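Local coordinates for protein CmeC (Campylobacter jejuni, PDB 4MT4) that forms a trimeric outer membrane channel of the outer membrane factor family and probably carries substrates of an efflux system out of the cell, at residues 53-64 with 148-159. Sequence-based numbering, arbitrary orientation.
Sequences ALKNNNDLKLAF and YEAARLSVISNT
Phe64 turns its edge toward the face of Tyr148 in an offset edge-to-face pair, ring centroids 5.7 Å apart and planes at 74°. Tyr148 CE1 sits in the plane of the Phe64 ring, at its edge; Leu60 O lies in the plane of the Tyr148 ring, and Leu60 CD1 comes in obliquely, 3.6 Å from Tyr148 CE1. The Arg152 guanidinium carries Leu54 CD2 over one face, offset toward the rim, the two side chains crossing nearly at right angles. The chain, extended from CG to NE, carries the guanidinium there, and Arg152 NH1 donates to Glu463 O, while Tyr148 OH is hydrogen-bonded to Ser464 OG. Where helices 44-56 and 58-79 meet, Asn57 has CG anti to the backbone N (chi1 -169°), which brings its amide against both Val155 methyls, with Asn57 OD1 3.4 Å from Val155 CG2. Asn57 OD1 also caps the second helix, accepting from Leu60 N at 3.0 Å; ND2 donates to Leu235 O. Ala63 CB meets Ala151 CB at 3.6 Å where 58-64 runs antiparallel to 148-159 in the channel's helical body. The segments thus meet by van der Waals and ring contact, carbon faces of polar groups included: Asn57 OD1 is spent on its own helix's cap, and Asn57 ND2, Tyr148 OH and Arg152 NH1 bond outside both segments.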
ATOM      1  N   ALA B  53      21.842 -11.513   3.130  1.00 46.60           N
ATOM      2  CA  ALA B  53      20.822 -10.474   3.109  1.00 48.25           C
ATOM      3  C   ALA B  53      21.464  -9.092   3.097  1.00 44.98           C
ATOM      4  O   ALA B  53      21.130  -8.250   2.267  1.00 46.45           O
ATOM      5  CB  ALA B  53      19.889 -10.620   4.304  1.00 42.90           C
ATOM      6  N   LEU B  54      22.407  -8.874   4.008  1.00 45.04           N
ATOM      7  CA  LEU B  54      23.112  -7.599   4.102  1.00 45.15           C
ATOM      8  C   LEU B  54      23.924  -7.302   2.844  1.00 49.68           C
ATOM      9  O   LEU B  54      24.365  -6.172   2.631  1.00 50.93           O
ATOM     10  CB  LEU B  54      24.026  -7.588   5.326  1.00 38.53           C
ATOM     11  CG  LEU B  54      23.319  -7.592   6.682  1.00 47.39           C
ATOM     12  CD1 LEU B  54      24.318  -7.770   7.815  1.00 45.20           C
ATOM     13  CD2 LEU B  54      22.516  -6.311   6.866  1.00 43.09           C
ATOM     14  N   LYS B  55      24.117  -8.323   2.017  1.00 45.97           N
ATOM     15  CA  LYS B  55      24.876  -8.182   0.784  1.00 42.46           C
ATOM     16  C   LYS B  55      23.971  -8.059  -0.441  1.00 47.90           C
ATOM     17  O   LYS B  55      24.240  -7.262  -1.338  1.00 57.13           O
ATOM     18  CB  LYS B  55      25.825  -9.370   0.613  1.00 52.30           C
ATOM     19  CG  LYS B  55      26.562  -9.401  -0.718  1.00 53.56           C
ATOM     20  CD  LYS B  55      27.365 -10.683  -0.878  1.00 57.10           C
ATOM     21  CE  LYS B  55      28.024 -10.754  -2.247  1.00 61.54           C
ATOM     22  NZ  LYS B  55      27.023 -10.722  -3.349  1.00 53.40           N
ATOM     23  N   ASN B  56      22.891  -8.833  -0.472  1.00 47.04           N
ATOM     24  CA  ASN B  56      22.098  -8.966  -1.691  1.00 39.85           C
ATOM     25  C   ASN B  56      20.679  -8.386  -1.642  1.00 40.35           C
ATOM     26  O   ASN B  56      20.067  -8.182  -2.690  1.00 43.86           O
ATOM     27  CB  ASN B  56      22.012 -10.446  -2.083  1.00 47.10           C
ATOM     28  CG  ASN B  56      23.376 -11.063  -2.339  1.00 50.89           C
ATOM     29  OD1 ASN B  56      24.278 -10.410  -2.863  1.00 48.90           O
ATOM     30  ND2 ASN B  56      23.531 -12.329  -1.970  1.00 46.53           N
ATOM     31  N   ASN B  57      20.155  -8.124  -0.446  1.00 39.15           N
ATOM     32  CA  ASN B  57      18.776  -7.645  -0.317  1.00 37.40           C
ATOM     33  C   ASN B  57      18.545  -6.328  -1.054  1.00 49.14           C
ATOM     34  O   ASN B  57      19.232  -5.337  -0.813  1.00 45.21           O
ATOM     35  CB  ASN B  57      18.390  -7.485   1.154  1.00 38.48           C
ATOM     36  CG  ASN B  57      16.904  -7.247   1.343  1.00 49.04           C
ATOM     37  OD1 ASN B  57      16.432  -6.112   1.275  1.00 52.10           O
ATOM     38  ND2 ASN B  57      16.158  -8.319   1.585  1.00 37.09           N
ATOM     39  N   ASN B  58      17.567  -6.331  -1.952  1.00 47.83           N
ATOM     40  CA  ASN B  58      17.302  -5.180  -2.809  1.00 50.87           C
ATOM     41  C   ASN B  58      16.567  -4.045  -2.102  1.00 49.61           C
ATOM     42  O   ASN B  58      16.750  -2.878  -2.447  1.00 42.26           O
ATOM     43  CB  ASN B  58      16.512  -5.623  -4.041  1.00 49.50           C
ATOM     44  CG  ASN B  58      17.361  -6.404  -5.025  1.00 53.76           C
ATOM     45  OD1 ASN B  58      18.459  -5.981  -5.387  1.00 53.06           O
ATOM     46  ND2 ASN B  58      16.864  -7.558  -5.451  1.00 62.09           N
ATOM     47  N   ASP B  59      15.738  -4.382  -1.117  1.00 45.94           N
ATOM     48  CA  ASP B  59      15.074  -3.357  -0.315  1.00 49.72           C
ATOM     49  C   ASP B  59      16.107  -2.574   0.489  1.00 54.70           C
ATOM     50  O   ASP B  59      15.959  -1.373   0.712  1.00 46.22           O
ATOM     51  CB  ASP B  59      14.032  -3.976   0.620  1.00 44.24           C
ATOM     52  CG  ASP B  59      12.732  -4.304  -0.089  1.00 62.93           C
ATOM     53  OD1 ASP B  59      12.438  -3.665  -1.123  1.00 66.47           O
ATOM     54  OD2 ASP B  59      11.998  -5.196   0.388  1.00 73.23           O
ATOM     55  N   LEU B  60      17.155  -3.269   0.917  1.00 39.05           N
ATOM     56  CA  LEU B  60      18.256  -2.639   1.635  1.00 42.97           C
ATOM     57  C   LEU B  60      19.034  -1.712   0.706  1.00 47.22           C
ATOM     58  O   LEU B  60      19.481  -0.639   1.115  1.00 41.35           O
ATOM     59  CB  LEU B  60      19.183  -3.700   2.232  1.00 45.16           C
ATOM     60  CG  LEU B  60      20.313  -3.201   3.133  1.00 46.17           C
ATOM     61  CD1 LEU B  60      19.755  -2.379   4.285  1.00 42.65           C
ATOM     62  CD2 LEU B  60      21.141  -4.369   3.653  1.00 45.61           C
ATOM     63  N   LYS B  61      19.187  -2.135  -0.546  1.00 32.89           N
ATOM     64  CA  LYS B  61      19.859  -1.327  -1.556  1.00 46.28           C
ATOM     65  C   LYS B  61      19.049  -0.075  -1.873  1.00 42.58           C
ATOM     66  O   LYS B  61      19.600   1.017  -1.986  1.00 43.75           O
ATOM     67  CB  LYS B  61      20.088  -2.138  -2.835  1.00 42.39           C
ATOM     68  CG  LYS B  61      21.008  -3.336  -2.662  1.00 41.81           C
ATOM     69  CD  LYS B  61      21.212  -4.079  -3.974  1.00 48.59           C
ATOM     70  CE  LYS B  61      22.003  -5.362  -3.761  1.00 50.53           C
ATOM     71  NZ  LYS B  61      22.227  -6.105  -5.032  1.00 49.53           N
ATOM     72  N   LEU B  62      17.737  -0.247  -2.013  1.00 35.39           N
ATOM     73  CA  LEU B  62      16.831   0.869  -2.264  1.00 43.08           C
ATOM     74  C   LEU B  62      16.915   1.910  -1.155  1.00 45.25           C
ATOM     75  O   LEU B  62      16.951   3.111  -1.418  1.00 46.17           O
ATOM     76  CB  LEU B  62      15.390   0.372  -2.398  1.00 38.17           C
ATOM     77  CG  LEU B  62      15.029  -0.391  -3.673  1.00 53.28           C
ATOM     78  CD1 LEU B  62      13.621  -0.961  -3.578  1.00 36.34           C
ATOM     79  CD2 LEU B  62      15.165   0.511  -4.890  1.00 47.43           C
ATOM     80  N   ALA B  63      16.948   1.436   0.086  1.00 41.10           N
ATOM     81  CA  ALA B  63      17.052   2.311   1.245  1.00 43.74           C
ATOM     82  C   ALA B  63      18.386   3.054   1.255  1.00 43.45           C
ATOM     83  O   ALA B  63      18.465   4.196   1.709  1.00 34.96           O
ATOM     84  CB  ALA B  63      16.883   1.513   2.526  1.00 43.70           C
ATOM     85  N   PHE B  64      19.430   2.400   0.754  1.00 41.73           N
ATOM     86  CA  PHE B  64      20.750   3.013   0.659  1.00 44.56           C
ATOM     87  C   PHE B  64      20.747   4.105  -0.406  1.00 51.73           C
ATOM     88  O   PHE B  64      21.329   5.171  -0.216  1.00 45.54           O
ATOM     89  CB  PHE B  64      21.821   1.962   0.340  1.00 39.59           C
ATOM     90  CG  PHE B  64      23.234   2.468   0.474  1.00 52.61           C
ATOM     91  CD1 PHE B  64      23.883   3.040  -0.606  1.00 50.53           C
ATOM     92  CD2 PHE B  64      23.912   2.367   1.680  1.00 46.07           C
ATOM     93  CE1 PHE B  64      25.177   3.506  -0.490  1.00 42.58           C
ATOM     94  CE2 PHE B  64      25.210   2.831   1.802  1.00 53.97           C
ATOM     95  CZ  PHE B  64      25.844   3.401   0.714  1.00 46.91           C
ATOM     96  N   TYR B 148      17.256   4.191   6.716  1.00 40.66           N
ATOM     97  CA  TYR B 148      18.143   3.114   6.290  1.00 43.49           C
ATOM     98  C   TYR B 148      18.406   2.146   7.436  1.00 44.68           C
ATOM     99  O   TYR B 148      18.435   0.931   7.243  1.00 39.21           O
ATOM    100  CB  TYR B 148      19.467   3.669   5.764  1.00 33.06           C
ATOM    101  CG  TYR B 148      20.495   2.598   5.462  1.00 38.23           C
ATOM    102  CD1 TYR B 148      20.399   1.821   4.314  1.00 34.86           C
ATOM    103  CD2 TYR B 148      21.562   2.367   6.322  1.00 43.99           C
ATOM    104  CE1 TYR B 148      21.337   0.842   4.033  1.00 42.05           C
ATOM    105  CE2 TYR B 148      22.503   1.391   6.050  1.00 41.82           C
ATOM    106  CZ  TYR B 148      22.385   0.632   4.904  1.00 45.68           C
ATOM    107  OH  TYR B 148      23.320  -0.341   4.627  1.00 51.96           O
ATOM    108  N   GLU B 149      18.604   2.697   8.629  1.00 41.58           N
ATOM    109  CA  GLU B 149      18.801   1.892   9.828  1.00 39.80           C
ATOM    110  C   GLU B 149      17.551   1.077  10.133  1.00 50.59           C
ATOM    111  O   GLU B 149      17.633  -0.083  10.536  1.00 54.13           O
ATOM    112  CB  GLU B 149      19.155   2.780  11.023  1.00 48.71           C
ATOM    113  CG  GLU B 149      20.465   3.540  10.876  1.00 46.18           C
ATOM    114  CD  GLU B 149      21.685   2.685  11.169  1.00 55.65           C
ATOM    115  OE1 GLU B 149      21.543   1.448  11.279  1.00 70.54           O
ATOM    116  OE2 GLU B 149      22.788   3.253  11.298  1.00 67.01           O
ATOM    117  N   ALA B 150      16.394   1.700   9.938  1.00 44.87           N
ATOM    118  CA  ALA B 150      15.116   1.030  10.135  1.00 41.67           C
ATOM    119  C   ALA B 150      14.934  -0.083   9.112  1.00 47.18           C
ATOM    120  O   ALA B 150      14.429  -1.159   9.431  1.00 46.41           O
ATOM    121  CB  ALA B 150      13.975   2.029  10.043  1.00 41.62           C
ATOM    122  N   ALA B 151      15.353   0.183   7.880  1.00 39.48           N
ATOM    123  CA  ALA B 151      15.254  -0.800   6.810  1.00 40.39           C
ATOM    124  C   ALA B 151      16.212  -1.962   7.045  1.00 41.46           C
ATOM    125  O   ALA B 151      15.878  -3.114   6.776  1.00 43.28           O
ATOM    126  CB  ALA B 151      15.530  -0.150   5.465  1.00 33.42           C
ATOM    127  N   ARG B 152      17.401  -1.650   7.553  1.00 37.50           N
ATOM    128  CA  ARG B 152      18.404  -2.668   7.842  1.00 31.54           C
ATOM    129  C   ARG B 152      17.902  -3.630   8.913  1.00 49.75           C
ATOM    130  O   ARG B 152      17.968  -4.848   8.748  1.00 37.57           O
ATOM    131  CB  ARG B 152      19.717  -2.021   8.288  1.00 37.74           C
ATOM    132  CG  ARG B 152      20.910  -2.963   8.304  1.00 42.87           C
ATOM    133  CD  ARG B 152      22.181  -2.237   8.720  1.00 51.14           C
ATOM    134  NE  ARG B 152      23.385  -2.996   8.389  1.00 65.95           N
ATOM    135  CZ  ARG B 152      23.972  -3.866   9.205  1.00 57.08           C
ATOM    136  NH1 ARG B 152      25.066  -4.507   8.816  1.00 50.24           N
ATOM    137  NH2 ARG B 152      23.466  -4.097  10.408  1.00 50.45           N
ATOM    138  N   LEU B 153      17.393  -3.069  10.006  1.00 47.42           N
ATOM    139  CA  LEU B 153      16.843  -3.860  11.100  1.00 41.76           C
ATOM    140  C   LEU B 153      15.677  -4.725  10.631  1.00 53.09           C
ATOM    141  O   LEU B 153      15.560  -5.890  11.011  1.00 41.75           O
ATOM    142  CB  LEU B 153      16.391  -2.946  12.240  1.00 40.59           C
ATOM    143  CG  LEU B 153      15.628  -3.591  13.397  1.00 46.95           C
ATOM    144  CD1 LEU B 153      16.445  -4.700  14.047  1.00 39.83           C
ATOM    145  CD2 LEU B 153      15.226  -2.541  14.425  1.00 34.11           C
ATOM    146  N   SER B 154      14.824  -4.145   9.796  1.00 47.57           N
ATOM    147  CA  SER B 154      13.661  -4.845   9.258  1.00 33.47           C
ATOM    148  C   SER B 154      14.065  -6.023   8.374  1.00 56.39           C
ATOM    149  O   SER B 154      13.516  -7.117   8.495  1.00 42.66           O
ATOM    150  CB  SER B 154      12.782  -3.877   8.465  1.00 40.36           C
ATOM    151  OG  SER B 154      11.749  -4.562   7.776  1.00 53.50           O
ATOM    152  N   VAL B 155      15.024  -5.787   7.485  1.00 45.35           N
ATOM    153  CA  VAL B 155      15.509  -6.813   6.567  1.00 55.58           C
ATOM    154  C   VAL B 155      16.167  -7.963   7.323  1.00 44.21           C
ATOM    155  O   VAL B 155      15.919  -9.134   7.026  1.00 44.39           O
ATOM    156  CB  VAL B 155      16.509  -6.219   5.549  1.00 41.24           C
ATOM    157  CG1 VAL B 155      17.293  -7.319   4.855  1.00 43.00           C
ATOM    158  CG2 VAL B 155      15.776  -5.360   4.533  1.00 47.13           C
ATOM    159  N   ILE B 156      16.997  -7.624   8.305  1.00 42.81           N
ATOM    160  CA  ILE B 156      17.667  -8.634   9.120  1.00 41.56           C
ATOM    161  C   ILE B 156      16.664  -9.455   9.928  1.00 52.21           C
ATOM    162  O   ILE B 156      16.722 -10.685   9.943  1.00 47.68           O
ATOM    163  CB  ILE B 156      18.690  -7.999  10.089  1.00 47.56           C
ATOM    164  CG1 ILE B 156      19.832  -7.345   9.310  1.00 35.08           C
ATOM    165  CG2 ILE B 156      19.242  -9.042  11.045  1.00 43.40           C
ATOM    166  CD1 ILE B 156      20.878  -6.695  10.198  1.00 38.91           C
ATOM    167  N   SER B 157      15.743  -8.768  10.595  1.00 42.75           N
ATOM    168  CA  SER B 157      14.730  -9.432  11.410  1.00 47.87           C
ATOM    169  C   SER B 157      13.854 -10.360  10.578  1.00 51.77           C
ATOM    170  O   SER B 157      13.538 -11.474  11.000  1.00 49.25           O
ATOM    171  CB  SER B 157      13.860  -8.397  12.123  1.00 39.21           C
ATOM    172  OG  SER B 157      14.631  -7.629  13.028  1.00 47.93           O
ATOM    173  N   ASN B 158      13.465  -9.897   9.394  1.00 47.35           N
ATOM    174  CA  ASN B 158      12.649 -10.699   8.492  1.00 49.64           C
ATOM    175  C   ASN B 158      13.400 -11.926   7.992  1.00 47.55           C
ATOM    176  O   ASN B 158      12.816 -12.998   7.844  1.00 48.80           O
ATOM    177  CB  ASN B 158      12.175  -9.859   7.303  1.00 51.91           C
ATOM    178  CG  ASN B 158      11.089  -8.870   7.683  1.00 55.98           C
ATOM    179  OD1 ASN B 158      10.431  -9.018   8.712  1.00 63.00           O
ATOM    180  ND2 ASN B 158      10.893  -7.858   6.846  1.00 55.97           N
ATOM    181  N   THR B 159      14.696 -11.762   7.741  1.00 38.49           N
ATOM    182  CA  THR B 159      15.543 -12.863   7.295  1.00 49.48           C
ATOM    183  C   THR B 159      15.690 -13.927   8.382  1.00 49.32           C
ATOM    184  O   THR B 159      15.605 -15.125   8.108  1.00 49.27           O
ATOM    185  CB  THR B 159      16.941 -12.363   6.883  1.00 41.00           C
ATOM    186  OG1 THR B 159      16.822 -11.477   5.761  1.00 51.82           O
ATOM    187  CG2 THR B 159      17.842 -13.527   6.507  1.00 48.59           C
TER